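PDB 3NFQ: transcription factor IWS1 from Saccharomyces cerevisiae, which takes part in regulating RNA polymerase II transcription and may act in both the recruitment and post-recruitment steps involving TBP. Local coordinates for residues I48-Q51 against K52-L56; P94-E97 against I98-L102. All coordinates share one frame; numbering follows the deposited sequence.

Contact 1 (I48-Q51 against K52-L56)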
loop_
_atom_site.group_PDB
_atom_site.type_symbol
_atom_site.label_atom_id
_atom_site.label_comp_id
_atom_site.label_asym_id
_atom_site.label_seq_id
_atom_site.Cartn_x
_atom_site.Cartn_y
_atom_site.Cartn_z
ATOM N N ILE A 48 -1.267 -15.246 14.483
ATOM C CA ILE A 48 -0.563 -14.113 13.916
ATOM C C ILE A 48 -1.016 -13.901 12.475
ATOM O O ILE A 48 -1.147 -14.860 11.712
ATOM C CB ILE A 48 1.008 -14.238 14.110
ATOM C CG1 ILE A 48 1.666 -12.871 13.963
ATOM C CG2 ILE A 48 1.597 -15.211 13.190
ATOM C CD1 ILE A 48 2.995 -12.764 14.649
ATOM N N ALA A 49 -1.225 -12.642 12.107
ATOM C CA ALA A 49 -1.680 -12.293 10.758
ATOM C C ALA A 49 -0.563 -12.533 9.704
ATOM O O ALA A 49 0.585 -12.091 9.835
ATOM C CB ALA A 49 -2.202 -10.846 10.773
HETATM N N MSE A 50 -0.849 -13.349 8.720
HETATM C CA MSE A 50 0.158 -13.646 7.726
HETATM C C MSE A 50 -0.278 -13.428 6.303
HETATM O O MSE A 50 0.539 -13.626 5.424
HETATM C CB MSE A 50 0.631 -15.115 7.845
HETATM C CG MSE A 50 1.125 -15.459 9.222
HETATM SE SE MSE A 50 1.911 -17.313 9.137
HETATM C CE MSE A 50 0.212 -18.397 8.570
ATOM N N GLN A 51 -1.524 -13.021 6.032
ATOM C CA GLN A 51 -1.956 -13.046 4.645
ATOM C C GLN A 51 -1.227 -12.009 3.776
ATOM O O GLN A 51 -0.817 -12.327 2.656
ATOM C CB GLN A 51 -3.475 -12.931 4.486
ATOM C CG GLN A 51 -4.271 -14.098 5.143
ATOM C CD GLN A 51 -3.819 -15.459 4.569
ATOM O OE1 GLN A 51 -3.178 -16.200 5.273
ATOM N NE2 GLN A 51 -4.128 -15.745 3.295
ATOM N N LYS A 52 -1.153 -10.774 4.254
ATOM C CA LYS A 52 -0.399 -9.739 3.529
ATOM C C LYS A 52 1.063 -10.128 3.292
ATOM O O LYS A 52 1.539 -10.012 2.164
ATOM C CB LYS A 52 -0.455 -8.415 4.275
ATOM C CG LYS A 52 -1.848 -7.867 4.397
ATOM C CD LYS A 52 -1.718 -6.404 4.922
ATOM C CE LYS A 52 -1.163 -6.206 6.363
ATOM N NZ LYS A 52 -2.063 -6.955 7.360
ATOM N N VAL A 53 1.753 -10.614 4.316
ATOM C CA VAL A 53 3.184 -10.988 4.117
ATOM C C VAL A 53 3.347 -12.092 3.136
ATOM O O VAL A 53 4.323 -12.118 2.401
ATOM C CB VAL A 53 3.989 -11.298 5.425
ATOM C CG1 VAL A 53 4.018 -10.104 6.330
ATOM C CG2 VAL A 53 3.457 -12.502 6.180
ATOM N N LYS A 54 2.383 -13.013 3.073
ATOM C CA LYS A 54 2.494 -14.042 2.065
ATOM C C LYS A 54 2.308 -13.511 0.676
ATOM O O LYS A 54 2.853 -14.069 -0.259
ATOM C CB LYS A 54 1.444 -15.137 2.261
ATOM C CG LYS A 54 1.700 -15.991 3.473
ATOM C CD LYS A 54 0.686 -17.158 3.435
ATOM C CE LYS A 54 0.670 -17.884 4.748
ATOM N NZ LYS A 54 -0.570 -18.740 4.876
ATOM N N LEU A 55 1.436 -12.495 0.520
ATOM C CA LEU A 55 1.180 -11.906 -0.760
ATOM C C LEU A 55 2.222 -10.830 -1.123
ATOM O O LEU A 55 2.363 -10.494 -2.276
ATOM C CB LEU A 55 -0.228 -11.310 -0.803
ATOM C CG LEU A 55 -0.823 -10.775 -2.107
ATOM C CD1 LEU A 55 -0.807 -11.793 -3.310
ATOM C CD2 LEU A 55 -2.244 -10.320 -1.838
ATOM N N LEU A 56 2.926 -10.289 -0.153
ATOM C CA LEU A 56 3.821 -9.139 -0.412
ATOM C C LEU A 56 4.806 -9.292 -1.601
ATOM O O LEU A 56 4.939 -8.389 -2.411
ATOM C CB LEU A 56 4.511 -8.733 0.901
ATOM C CG LEU A 56 5.476 -7.531 0.834
ATOM C CD1 LEU A 56 4.692 -6.205 0.505
ATOM C CD2 LEU A 56 6.241 -7.440 2.131
HETATM O O HOH W 1 0.554 -10.244 7.130
#
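Lys54 N donates to Met50 O at 3.1 Å and Leu55 N to Gln51 O at the same distance, the first two i to i+4 bonds of helix 51-63, with selenomethionine Met50 as the N-cap residue. A water extends this start: Val53 N donates to it, while its own bond to Ala49 O, 3.3 Å long, is weak, so an amide of the first turn is tied to the incoming loop through solvent. Lys54 is stretched beyond CG and runs back across the Met50 side chain; its CG lies 3.3 Å from Met50 O, and Lys54 NZ ends 3.8 Å from the methyl CE of Met50, which the bend at chi3 (-61°) turns that way. Gln51 brings OE1 to 3.7 Å from Lys54 NZ, a loose approach. On the Val53 flank, CG2 packs at 4.2 Å against Met50 CB. This is a helix start at the surface. Asp32 of helix 10-42 holds it by accepting from Gln51 N through one carboxylate oxygen and pairing with Lys52 NZ through the other, while Lys52 also touches Trp84 of helix 77-85 and Ile98 of helix 96-107.

Contact 2 (P94-E97 against I98-L102)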
loop_
_atom_site.group_PDB
_atom_site.type_symbol
_atom_site.label_atom_id
_atom_site.label_comp_id
_atom_site.label_asym_id
_atom_site.label_seq_id
_atom_site.Cartn_x
_atom_site.Cartn_y
_atom_site.Cartn_z
ATOM N N PRO A 94 1.219 -1.265 9.992
ATOM C CA PRO A 94 1.708 -2.626 9.628
ATOM C C PRO A 94 3.164 -2.768 9.990
ATOM O O PRO A 94 3.816 -1.829 10.437
ATOM C CB PRO A 94 1.529 -2.672 8.113
ATOM C CG PRO A 94 1.656 -1.138 7.669
ATOM C CD PRO A 94 0.925 -0.429 8.807
ATOM N N SER A 95 3.730 -3.954 9.716
ATOM C CA SER A 95 5.076 -4.176 10.104
ATOM C C SER A 95 6.019 -3.282 9.308
ATOM O O SER A 95 5.686 -2.806 8.197
ATOM C CB SER A 95 5.399 -5.652 9.784
ATOM O OG SER A 95 5.412 -5.877 8.389
ATOM N N PHE A 96 7.233 -3.122 9.841
ATOM C CA PHE A 96 8.264 -2.394 9.179
ATOM C C PHE A 96 8.518 -2.953 7.778
ATOM O O PHE A 96 8.726 -2.198 6.828
ATOM C CB PHE A 96 9.589 -2.484 9.971
ATOM C CG PHE A 96 10.701 -1.682 9.348
ATOM C CD1 PHE A 96 10.687 -0.304 9.423
ATOM C CD2 PHE A 96 11.732 -2.289 8.627
ATOM C CE1 PHE A 96 11.717 0.472 8.871
ATOM C CE2 PHE A 96 12.744 -1.499 8.021
ATOM C CZ PHE A 96 12.736 -0.108 8.164
ATOM N N GLU A 97 8.551 -4.289 7.653
ATOM C CA GLU A 97 8.801 -4.892 6.352
ATOM C C GLU A 97 7.775 -4.547 5.280
ATOM O O GLU A 97 8.137 -4.302 4.134
ATOM C CB GLU A 97 8.844 -6.425 6.505
ATOM C CG GLU A 97 10.106 -6.860 7.283
ATOM C CD GLU A 97 10.081 -6.564 8.798
ATOM O OE1 GLU A 97 8.989 -6.533 9.425
ATOM O OE2 GLU A 97 11.189 -6.408 9.361
ATOM N N ILE A 98 6.499 -4.473 5.674
ATOM C CA ILE A 98 5.448 -4.034 4.749
ATOM C C ILE A 98 5.604 -2.528 4.406
ATOM O O ILE A 98 5.484 -2.119 3.243
ATOM C CB ILE A 98 4.055 -4.349 5.312
ATOM C CG1 ILE A 98 3.699 -5.810 5.059
ATOM C CG2 ILE A 98 2.930 -3.360 4.631
ATOM C CD1 ILE A 98 2.651 -6.307 5.977
ATOM N N GLN A 99 5.890 -1.705 5.414
ATOM C CA GLN A 99 6.056 -0.271 5.157
ATOM C C GLN A 99 7.212 -0.040 4.202
ATOM O O GLN A 99 7.067 0.635 3.209
ATOM C CB GLN A 99 6.338 0.493 6.437
ATOM C CG GLN A 99 5.241 0.427 7.535
ATOM C CD GLN A 99 5.658 1.168 8.791
ATOM O OE1 GLN A 99 6.243 2.242 8.712
ATOM N NE2 GLN A 99 5.343 0.617 9.957
ATOM N N LYS A 100 8.356 -0.631 4.508
ATOM C CA LYS A 100 9.544 -0.381 3.717
ATOM C C LYS A 100 9.413 -0.939 2.294
ATOM O O LYS A 100 9.800 -0.287 1.309
ATOM C CB LYS A 100 10.741 -1.013 4.412
ATOM C CG LYS A 100 11.987 -0.539 3.748
ATOM C CD LYS A 100 13.194 -1.323 4.241
ATOM C CE LYS A 100 14.439 -0.623 3.703
ATOM N NZ LYS A 100 15.615 -1.141 4.444
ATOM N N SER A 101 8.839 -2.133 2.174
ATOM C CA SER A 101 8.657 -2.708 0.838
ATOM C C SER A 101 7.712 -1.901 -0.003
ATOM O O SER A 101 7.946 -1.678 -1.198
ATOM C CB SER A 101 8.113 -4.131 0.900
ATOM O OG SER A 101 9.088 -4.946 1.539
ATOM N N LEU A 102 6.587 -1.510 0.585
ATOM C CA LEU A 102 5.647 -0.686 -0.203
ATOM C C LEU A 102 6.168 0.696 -0.559
ATOM O O LEU A 102 5.985 1.182 -1.700
ATOM C CB LEU A 102 4.284 -0.601 0.492
ATOM C CG LEU A 102 3.509 -1.923 0.604
ATOM C CD1 LEU A 102 2.158 -1.660 1.331
ATOM C CD2 LEU A 102 3.247 -2.505 -0.736
#
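Ser95 and Ile98 meet through a capping bond: Ile98 N donates to Ser95 OG at 3.2 Å, with an N-H...O angle of 161°. Chi1 of Ser95 (68°) sets the hydroxyl between its own backbone N and carbonyl carbon, where it faces the amide of Ile98. Backbone bonds follow from Gln99 N to Ser95 O and from Lys100 N to Phe96 O. The Gln99 side chain, extended beyond CG, reaches back past the cap and gives NE2 to Pro94 O at 2.9 Å; the acceptor lies in the plane of the amide, although the donor is tilted 31° from the carbonyl plane. Glu97 O is gripped twice, by Ser101 N and by Ser101 OG (2.8 Å), which arrive from opposite faces of its plane. Ser95 is thus a classical N-cap opening helix 96-107, within the TFIIS N-terminal homology region, a helical bundle. Apolar contacts flank the polar ones. The Pro94 ring crosses the Ile98 side chain at about a right angle, Pro94 CB lying 3.8 Å from Ile98 CG2, while Pro94 CG rests 3.9 Å from Gln99 CG. Farther along, Lys100 CB sits over one face of the Phe96 ring, offset toward the rim, and Lys100 CD comes to 3.8 Å from Phe96 CE2. Tyr128 of helix 121-130 adjoins Pro94 and Gln99, and Leu138 of helix 136-149 touches Phe96 and Gln99.

In the fold
Contact 1 comes first along the chain, at the start of helix 51-63, and contact 2 follows at the start of helix 96-107; their centres lie about 11 Å apart. The two helix beginnings pack directly on one another: Ile98 CD1 meets Lys52 CE at 3.8 Å and Val53 CG1 at 4.1 Å, and one turn on Leu56 touches Ser101 and Leu102. Contact 1 is a surface element facing the long helix 10-42, whereas contact 2 lies deeper, its centre about 9 Å from that of the chain, and is joined to helices 121-130 and 136-149. Together they connect the long N-terminal helix with the TFIIS N-terminal-like bundle in this all-helical central domain.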